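Local atomic coordinates of phage-like element PBSX protein xkdM (Bacillus subtilis, PDB entry 2GUJ), a protein that is probably the tail tube protein of the defective prophage PBSX, a subunit expected to stack with its copies into the tube of a phage-like tail. Residues T52-N56 against F134-D138; F70-M75 against S113-A117; S82-L88 against Y107-S113. One frame throughout, in Å; residues are numbered along the deposited sequence.

In the fold
The three contacts nest one inside another. From the N terminus, the chain first passes through 52-56, the loop before strand 57-63, then through helix 68-79, which supplies 70-75, and on into 82-88, which leads into strand 86-92. Contact 3 closes first, when the second strand of the hairpin returns through 107-113. Contact 2 closes directly afterwards as 113-117 lies against helix 68-79, and the two contacts share Ser113. Contact 1, the outermost, closes last, where strand 136-138 comes under the loop 52-56. Contacts 1 and 3 meet through neighbouring strands of the same sheet, whereas contact 2 adds a pair of helices about 25 Å from contact 1, centre to centre.

Contact 1: T52-N56 against F134-D138; sequences TTGAN and FEDFD
The carboxylate of Asp136 faces the backbone of the loop at Thr53 and Gly54, and its OD2 is held in a salt bridge by Arg46 of the short helix 44-47. This oxygen lies 3.0 Å from Thr53 O and 3.3 Å from Gly54 O; all three are acceptors and cannot bond one another, so it is Arg46 that supplies the positive partner of Asp136 OD2. With CG anti to the backbone N (chi1 -173°), the side chain of Asp136 reaches out under the loop and crosses that of Thr53 at about a right angle, its OD2 3.5 Å from Thr53 CG2. Thr53 itself is poorly ordered.

Next along the loop the backbones take over. Ala55 O receives a CA-H...O contact from Asp136 CA at 3.2 Å, and Asn56 CA makes the converse contact to Glu135 O at 3.5 Å. The methyl of Ala55 points toward the strand and comes to the edge of the Phe137 ring, near its plane, with CB 3.5 Å from CD2. The Phe134 ring also lies near Ala55, but its exact approach is doubtful.

The contact joins the loop ahead of strand 57-63 to strand 136-138, which pairs with strand 103-109 in the antiparallel sheet of this tail tube family protein. Phe134 and Phe137 continue from here onto Leu106 of that strand. Across the interface itself, the polar contacts are weak CA-H...O approaches, beside one small apolar touch, and the salt bridge to Arg46 probably makes it tolerable for the Asp136 carboxylate to face the loop carbonyls.

Contact 2: F70-M75 against S113-A117; sequences FVLLMM and SAKIA
Met74, present as selenomethionine, meets both Ser113 and Ile116 with its terminal methyl: CE lies 3.3 Å from Ser113 CA and 3.5 Å from Ile116 CD1. Its chain bends at chi2 (-49°) and again at chi3, which curls the methyl over the start of the short helix. Further back along the same side chain, CG sits 4.0 Å from Ile116 CG2 and also lies above one face of the Phe70 ring, offset toward the rim. Ile116 thus splits its two branches, CD1 going to the end of Met74 and CG2 to Phe70, whose CE2 is 3.7 Å away; the side chains of Phe70 and Ile116 cross at about a right angle.

The two helical segments run roughly antiparallel, their axes approaching to 8.5 Å with 149° between their directions. Helix 113-117 is a single turn in which Ser113 O accepts from both Ile116 N and Ala117 N. Together with helix 68-79 it forms a helical pair beside the antiparallel sheet of the tail tube fold, and the buried side chains Phe70, Met74 and Ile116 all reach Phe86 of strand 86-92.

At Val71 and Ala117 the backbones also come close. Val71 CG1 lies 3.4 Å from Ala117 O but 4.3 Å from Ala117 CB, so the valine rests mainly against backbone. The loose part is Met75, a second selenomethionine and exposed; its CB is directed away from the short helix, yet the bent chain folds back until SE and CE both brush Ala117 CB, each at 3.9 Å, on the solvent side.

Contact 3: S82-L88 against Y107-S113; sequences SDPYFTL and YDVNFDS
Asp83 can be followed outward to Ser113. Its CB, directed toward the facing segment, lies 3.6 Å from Phe111 O, and CG lies near the same carbonyl oxygen. With CG anti to the carbonyl carbon (chi1 -77°), the carboxylate reaches the first turn of helix 113-117. There OD1 accepts a nearly straight bond from Ser113 N at 2.7 Å (163°), on the syn side but tilted out of the carboxylate plane. The same OD1 is 2.6 Å from Ser113 OG, whose one proton could go instead to Ser82 O at 2.8 Å. The other oxygen, OD2, comes 3.7 Å from OD1 of Asp112, the N-cap residue, so two like charges lie close together.

Beyond this end the segments become a beta hairpin of strands 86-92 and 103-109. Phe86 and Val109 form an antiparallel hydrogen-bonded pair, although the bond from Phe86 N to Val109 O is weak at 3.2 Å.

Side-chain packing continues beside the hairpin. Phe111 directs its edge at the face of Phe86 in a T-shaped stack, with centroids 5.0 Å apart and planes at 74°, and Leu16 of strand 14-18 touches both rings. Val109 CG1 meets Leu88 CB at 3.5 Å. On the more exposed flank Asp108 CB makes a CH-pi contact over one face of the Tyr85 ring, though the placement of its carboxylate there is doubtful, while Asn110 CB approaches the ring's edge.

Contact 1: T52-N56 against F134-D138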
loop_
_atom_site.group_PDB
_atom_site.type_symbol
_atom_site.label_atom_id
_atom_site.label_comp_id
_atom_site.label_asym_id
_atom_site.label_seq_id
_atom_site.Cartn_x
_atom_site.Cartn_y
_atom_site.Cartn_z
ATOM N N THR B 52 16.882 -18.564 1.547
ATOM C CA THR B 52 17.177 -17.760 2.720
ATOM C C THR B 52 15.893 -17.573 3.498
ATOM O O THR B 52 14.798 -17.574 2.925
ATOM C CB THR B 52 17.710 -16.362 2.342
ATOM O OG1 THR B 52 18.145 -15.683 3.524
ATOM C CG2 THR B 52 16.617 -15.525 1.679
ATOM N N THR B 53 16.030 -17.398 4.807
ATOM C CA THR B 53 14.875 -17.194 5.669
ATOM C C THR B 53 14.300 -15.812 5.370
ATOM O O THR B 53 13.540 -15.257 6.161
ATOM C CB THR B 53 15.275 -17.293 7.165
ATOM O OG1 THR B 53 16.052 -18.481 7.378
ATOM C CG2 THR B 53 14.034 -17.365 8.049
ATOM N N GLY B 54 14.677 -15.267 4.219
ATOM C CA GLY B 54 14.188 -13.964 3.817
ATOM C C GLY B 54 12.683 -13.945 3.641
ATOM O O GLY B 54 11.932 -14.278 4.563
ATOM N N ALA B 55 12.237 -13.568 2.448
ATOM C CA ALA B 55 10.813 -13.487 2.151
ATOM C C ALA B 55 10.173 -12.450 3.061
ATOM O O ALA B 55 9.000 -12.534 3.417
ATOM C CB ALA B 55 10.158 -14.838 2.344
ATOM N N ASN B 56 10.976 -11.475 3.459
ATOM C CA ASN B 56 10.517 -10.386 4.312
ATOM C C ASN B 56 9.708 -9.514 3.381
ATOM O O ASN B 56 9.950 -9.535 2.175
ATOM C CB ASN B 56 11.705 -9.574 4.736
ATOM C CG ASN B 56 12.433 -9.009 3.541
ATOM O OD1 ASN B 56 11.909 -8.159 2.808
ATOM N ND2 ASN B 56 13.644 -9.496 3.316
ATOM N N PHE B 134 5.205 -8.588 7.466
ATOM C CA PHE B 134 5.674 -9.922 7.803
ATOM C C PHE B 134 7.171 -9.983 7.572
ATOM O O PHE B 134 7.711 -9.144 6.871
ATOM C CB PHE B 134 4.975 -10.958 6.930
ATOM C CG PHE B 134 5.224 -10.781 5.466
ATOM C CD1 PHE B 134 4.615 -9.748 4.755
ATOM C CD2 PHE B 134 6.062 -11.656 4.796
ATOM C CE1 PHE B 134 4.840 -9.597 3.401
ATOM C CE2 PHE B 134 6.297 -11.520 3.450
ATOM C CZ PHE B 134 5.682 -10.484 2.744
ATOM N N GLU B 135 7.841 -10.962 8.167
ATOM C CA GLU B 135 9.284 -11.096 8.005
ATOM C C GLU B 135 9.621 -12.352 7.228
ATOM O O GLU B 135 10.788 -12.646 6.988
ATOM C CB GLU B 135 9.978 -11.143 9.369
ATOM C CG GLU B 135 10.780 -9.912 9.708
ATOM C CD GLU B 135 9.969 -8.637 9.558
ATOM O OE1 GLU B 135 9.888 -8.125 8.414
ATOM O OE2 GLU B 135 9.414 -8.151 10.579
ATOM N N ASP B 136 8.595 -13.102 6.853
ATOM C CA ASP B 136 8.791 -14.320 6.085
ATOM C C ASP B 136 7.425 -14.900 5.741
ATOM O O ASP B 136 6.474 -14.755 6.508
ATOM C CB ASP B 136 9.605 -15.331 6.883
ATOM C CG ASP B 136 9.965 -16.533 6.067
ATOM O OD1 ASP B 136 9.101 -16.976 5.293
ATOM O OD2 ASP B 136 11.092 -17.048 6.189
ATOM N N PHE B 137 7.336 -15.545 4.584
ATOM C CA PHE B 137 6.092 -16.128 4.116
ATOM C C PHE B 137 6.306 -17.600 3.819
ATOM O O PHE B 137 7.444 -18.046 3.743
ATOM C CB PHE B 137 5.638 -15.381 2.872
ATOM C CG PHE B 137 5.932 -16.088 1.591
ATOM C CD1 PHE B 137 4.982 -16.928 1.030
ATOM C CD2 PHE B 137 7.134 -15.894 0.927
ATOM C CE1 PHE B 137 5.213 -17.562 -0.181
ATOM C CE2 PHE B 137 7.376 -16.524 -0.284
ATOM C CZ PHE B 137 6.408 -17.361 -0.839
ATOM N N ASP B 138 5.228 -18.353 3.620
ATOM C CA ASP B 138 5.374 -19.790 3.402
ATOM C C ASP B 138 4.108 -20.459 2.838
ATOM O O ASP B 138 2.995 -19.986 3.049
ATOM C CB ASP B 138 5.729 -20.429 4.752
ATOM C CG ASP B 138 6.244 -21.834 4.626
ATOM O OD1 ASP B 138 5.651 -22.621 3.857
ATOM O OD2 ASP B 138 7.237 -22.150 5.318
#

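Contact 2: F70-M75 against S113-A117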
loop_
_atom_site.group_PDB
_atom_site.type_symbol
_atom_site.label_atom_id
_atom_site.label_comp_id
_atom_site.label_asym_id
_atom_site.label_seq_id
_atom_site.Cartn_x
_atom_site.Cartn_y
_atom_site.Cartn_z
ATOM N N PHE B 70 -9.473 -9.167 22.060
ATOM C CA PHE B 70 -8.342 -8.799 21.218
ATOM C C PHE B 70 -8.042 -7.298 21.288
ATOM O O PHE B 70 -6.918 -6.898 21.602
ATOM C CB PHE B 70 -8.617 -9.220 19.769
ATOM C CG PHE B 70 -7.447 -9.029 18.851
ATOM C CD1 PHE B 70 -6.181 -9.501 19.203
ATOM C CD2 PHE B 70 -7.607 -8.375 17.637
ATOM C CE1 PHE B 70 -5.093 -9.323 18.359
ATOM C CE2 PHE B 70 -6.533 -8.192 16.789
ATOM C CZ PHE B 70 -5.273 -8.666 17.150
ATOM N N VAL B 71 -9.039 -6.466 21.000
ATOM C CA VAL B 71 -8.826 -5.026 21.047
ATOM C C VAL B 71 -8.177 -4.665 22.372
ATOM O O VAL B 71 -7.048 -4.167 22.405
ATOM C CB VAL B 71 -10.137 -4.269 20.922
ATOM C CG1 VAL B 71 -9.881 -2.932 20.257
ATOM C CG2 VAL B 71 -11.133 -5.095 20.134
ATOM N N LEU B 72 -8.891 -4.934 23.464
ATOM C CA LEU B 72 -8.376 -4.658 24.803
ATOM C C LEU B 72 -6.979 -5.248 24.910
ATOM O O LEU B 72 -6.080 -4.633 25.481
ATOM C CB LEU B 72 -9.275 -5.279 25.885
ATOM C CG LEU B 72 -8.701 -5.330 27.317
ATOM C CD1 LEU B 72 -8.259 -3.941 27.742
ATOM C CD2 LEU B 72 -9.742 -5.871 28.304
ATOM N N LEU B 73 -6.788 -6.437 24.353
ATOM C CA LEU B 73 -5.471 -7.031 24.418
ATOM C C LEU B 73 -4.479 -6.076 23.769
ATOM O O LEU B 73 -3.533 -5.616 24.410
ATOM C CB LEU B 73 -5.447 -8.387 23.717
ATOM C CG LEU B 73 -4.127 -9.154 23.876
ATOM C CD1 LEU B 73 -3.076 -8.614 22.912
ATOM C CD2 LEU B 73 -3.650 -9.042 25.326
HETATM N N MSE B 74 -4.710 -5.761 22.499
HETATM C CA MSE B 74 -3.830 -4.858 21.777
HETATM C C MSE B 74 -3.577 -3.585 22.562
HETATM O O MSE B 74 -2.472 -3.065 22.550
HETATM C CB MSE B 74 -4.427 -4.510 20.416
HETATM C CG MSE B 74 -4.436 -5.664 19.429
HETATM SE SE MSE B 74 -2.688 -6.546 19.315
HETATM C CE MSE B 74 -1.599 -5.047 18.701
HETATM N N MSE B 75 -4.596 -3.083 23.248
HETATM C CA MSE B 75 -4.435 -1.859 24.019
HETATM C C MSE B 75 -3.336 -2.050 25.052
HETATM O O MSE B 75 -2.416 -1.243 25.151
HETATM C CB MSE B 75 -5.737 -1.502 24.727
HETATM C CG MSE B 75 -5.826 -0.043 25.152
HETATM SE SE MSE B 75 -5.978 1.143 23.600
HETATM C CE MSE B 75 -7.916 1.160 23.344
ATOM N N SER B 113 -0.124 -1.595 16.913
ATOM C CA SER B 113 -1.138 -1.872 17.920
ATOM C C SER B 113 -2.313 -0.919 17.816
ATOM O O SER B 113 -3.430 -1.323 17.494
ATOM C CB SER B 113 -0.514 -1.748 19.298
ATOM O OG SER B 113 0.679 -2.496 19.351
ATOM N N ALA B 114 -2.034 0.349 18.106
ATOM C CA ALA B 114 -3.028 1.409 18.064
ATOM C C ALA B 114 -3.945 1.239 16.869
ATOM O O ALA B 114 -5.176 1.229 17.006
ATOM C CB ALA B 114 -2.342 2.762 17.984
ATOM N N LYS B 115 -3.336 1.116 15.694
ATOM C CA LYS B 115 -4.096 0.946 14.459
ATOM C C LYS B 115 -5.148 -0.139 14.619
ATOM O O LYS B 115 -6.231 -0.047 14.040
ATOM C CB LYS B 115 -3.159 0.604 13.298
ATOM C CG LYS B 115 -2.536 1.834 12.607
ATOM C CD LYS B 115 -1.256 1.464 11.868
ATOM C CE LYS B 115 -1.462 0.248 10.969
ATOM N NZ LYS B 115 -0.218 -0.184 10.267
ATOM N N ILE B 116 -4.837 -1.161 15.410
ATOM C CA ILE B 116 -5.799 -2.227 15.628
ATOM C C ILE B 116 -6.856 -1.858 16.668
ATOM O O ILE B 116 -8.043 -2.112 16.462
ATOM C CB ILE B 116 -5.125 -3.520 16.059
ATOM C CG1 ILE B 116 -3.919 -3.794 15.172
ATOM C CG2 ILE B 116 -6.108 -4.673 15.914
ATOM C CD1 ILE B 116 -3.128 -5.018 15.596
ATOM N N ALA B 117 -6.431 -1.252 17.773
ATOM C CA ALA B 117 -7.357 -0.834 18.819
ATOM C C ALA B 117 -8.414 0.074 18.207
ATOM O O ALA B 117 -9.571 0.094 18.633
ATOM C CB ALA B 117 -6.611 -0.085 19.905
#

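Contact 3: S82-L88 against Y107-S113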
loop_
_atom_site.group_PDB
_atom_site.type_symbol
_atom_site.label_atom_id
_atom_site.label_comp_id
_atom_site.label_asym_id
_atom_site.label_seq_id
_atom_site.Cartn_x
_atom_site.Cartn_y
_atom_site.Cartn_z
ATOM N N SER B 82 4.514 -1.425 22.549
ATOM C CA SER B 82 5.201 -2.394 21.725
ATOM C C SER B 82 4.248 -3.011 20.721
ATOM O O SER B 82 3.030 -2.959 20.888
ATOM C CB SER B 82 5.842 -3.480 22.588
ATOM O OG SER B 82 7.244 -3.284 22.684
ATOM N N ASP B 83 4.819 -3.560 19.658
ATOM C CA ASP B 83 4.042 -4.215 18.626
ATOM C C ASP B 83 4.437 -5.670 18.645
ATOM O O ASP B 83 5.608 -6.011 18.493
ATOM C CB ASP B 83 4.324 -3.613 17.259
ATOM C CG ASP B 83 3.634 -2.285 17.066
ATOM O OD1 ASP B 83 2.467 -2.162 17.505
ATOM O OD2 ASP B 83 4.250 -1.372 16.464
ATOM N N PRO B 84 3.454 -6.554 18.842
ATOM C CA PRO B 84 3.641 -8.004 18.898
ATOM C C PRO B 84 3.764 -8.641 17.518
ATOM O O PRO B 84 3.400 -8.035 16.515
ATOM C CB PRO B 84 2.386 -8.464 19.623
ATOM C CG PRO B 84 1.347 -7.561 19.045
ATOM C CD PRO B 84 2.036 -6.204 19.066
ATOM N N TYR B 85 4.277 -9.864 17.483
ATOM C CA TYR B 85 4.429 -10.595 16.238
ATOM C C TYR B 85 3.390 -11.694 16.125
ATOM O O TYR B 85 3.494 -12.717 16.802
ATOM C CB TYR B 85 5.794 -11.262 16.154
ATOM C CG TYR B 85 6.948 -10.362 15.816
ATOM C CD1 TYR B 85 6.834 -9.375 14.842
ATOM C CD2 TYR B 85 8.186 -10.543 16.424
ATOM C CE1 TYR B 85 7.931 -8.589 14.483
ATOM C CE2 TYR B 85 9.282 -9.766 16.068
ATOM C CZ TYR B 85 9.144 -8.790 15.099
ATOM O OH TYR B 85 10.212 -8.000 14.767
ATOM N N PHE B 86 2.391 -11.500 15.280
ATOM C CA PHE B 86 1.379 -12.526 15.102
ATOM C C PHE B 86 1.770 -13.364 13.881
ATOM O O PHE B 86 2.586 -12.938 13.054
ATOM C CB PHE B 86 -0.003 -11.907 14.863
ATOM C CG PHE B 86 -0.175 -10.534 15.442
ATOM C CD1 PHE B 86 0.692 -9.503 15.094
ATOM C CD2 PHE B 86 -1.237 -10.253 16.291
ATOM C CE1 PHE B 86 0.501 -8.203 15.573
ATOM C CE2 PHE B 86 -1.443 -8.956 16.777
ATOM C CZ PHE B 86 -0.568 -7.929 16.417
ATOM N N THR B 87 1.207 -14.562 13.784
ATOM C CA THR B 87 1.474 -15.447 12.660
ATOM C C THR B 87 0.168 -15.600 11.898
ATOM O O THR B 87 -0.774 -16.222 12.390
ATOM C CB THR B 87 1.933 -16.816 13.142
ATOM O OG1 THR B 87 3.295 -16.715 13.571
ATOM C CG2 THR B 87 1.789 -17.866 12.034
ATOM N N LEU B 88 0.118 -15.037 10.695
ATOM C CA LEU B 88 -1.093 -15.083 9.892
ATOM C C LEU B 88 -1.140 -16.311 8.992
ATOM O O LEU B 88 -0.395 -16.410 8.013
ATOM C CB LEU B 88 -1.211 -13.789 9.068
ATOM C CG LEU B 88 -2.532 -13.699 8.295
ATOM C CD1 LEU B 88 -2.768 -12.296 7.736
ATOM C CD2 LEU B 88 -2.510 -14.730 7.177
ATOM N N TYR B 107 5.019 -15.537 8.531
ATOM C CA TYR B 107 5.744 -15.434 9.777
ATOM C C TYR B 107 6.021 -14.002 10.126
ATOM O O TYR B 107 6.388 -13.195 9.277
ATOM C CB TYR B 107 7.038 -16.224 9.705
ATOM C CG TYR B 107 6.787 -17.651 9.316
ATOM C CD1 TYR B 107 5.615 -18.305 9.713
ATOM C CD2 TYR B 107 7.698 -18.345 8.531
ATOM C CE1 TYR B 107 5.357 -19.609 9.329
ATOM C CE2 TYR B 107 7.451 -19.650 8.139
ATOM C CZ TYR B 107 6.274 -20.277 8.537
ATOM O OH TYR B 107 6.000 -21.550 8.093
ATOM N N ASP B 108 5.784 -13.704 11.391
ATOM C CA ASP B 108 5.989 -12.393 11.952
ATOM C C ASP B 108 5.309 -11.217 11.291
ATOM O O ASP B 108 5.906 -10.146 11.166
ATOM C CB ASP B 108 7.480 -12.128 12.097
ATOM C CG ASP B 108 7.987 -12.517 13.461
ATOM O OD1 ASP B 108 7.570 -13.576 13.985
ATOM O OD2 ASP B 108 8.794 -11.753 14.016
ATOM N N VAL B 109 4.064 -11.413 10.861
ATOM C CA VAL B 109 3.305 -10.311 10.290
ATOM C C VAL B 109 3.240 -9.388 11.502
ATOM O O VAL B 109 3.232 -9.872 12.632
ATOM C CB VAL B 109 1.866 -10.727 9.901
ATOM C CG1 VAL B 109 1.643 -12.194 10.233
ATOM C CG2 VAL B 109 0.847 -9.846 10.632
ATOM N N ASN B 110 3.181 -8.080 11.287
ATOM C CA ASN B 110 3.146 -7.164 12.422
ATOM C C ASN B 110 2.562 -5.789 12.140
ATOM O O ASN B 110 3.136 -5.017 11.381
ATOM C CB ASN B 110 4.566 -7.021 12.954
ATOM C CG ASN B 110 4.730 -5.836 13.889
ATOM O OD1 ASN B 110 3.768 -5.383 14.512
ATOM N ND2 ASN B 110 5.961 -5.340 14.010
ATOM N N PHE B 111 1.423 -5.486 12.757
ATOM C CA PHE B 111 0.782 -4.179 12.580
ATOM C C PHE B 111 1.123 -3.245 13.725
ATOM O O PHE B 111 1.869 -3.595 14.635
ATOM C CB PHE B 111 -0.740 -4.271 12.574
ATOM C CG PHE B 111 -1.268 -5.586 12.144
ATOM C CD1 PHE B 111 -1.221 -6.687 12.998
ATOM C CD2 PHE B 111 -1.823 -5.730 10.877
ATOM C CE1 PHE B 111 -1.724 -7.923 12.591
ATOM C CE2 PHE B 111 -2.330 -6.947 10.450
ATOM C CZ PHE B 111 -2.285 -8.055 11.303
ATOM N N ASP B 112 0.554 -2.048 13.668
ATOM C CA ASP B 112 0.741 -1.061 14.719
ATOM C C ASP B 112 -0.438 -1.303 15.659
ATOM O O ASP B 112 -1.601 -1.253 15.250
ATOM C CB ASP B 112 0.704 0.358 14.130
ATOM C CG ASP B 112 0.883 1.449 15.188
ATOM O OD1 ASP B 112 1.902 1.457 15.913
ATOM O OD2 ASP B 112 -0.003 2.320 15.295
ATOM N N SER B 113 -0.124 -1.595 16.913
ATOM C CA SER B 113 -1.138 -1.872 17.920
ATOM C C SER B 113 -2.313 -0.919 17.816
ATOM O O SER B 113 -3.430 -1.323 17.494
ATOM C CB SER B 113 -0.514 -1.748 19.298
ATOM O OG SER B 113 0.679 -2.496 19.351
#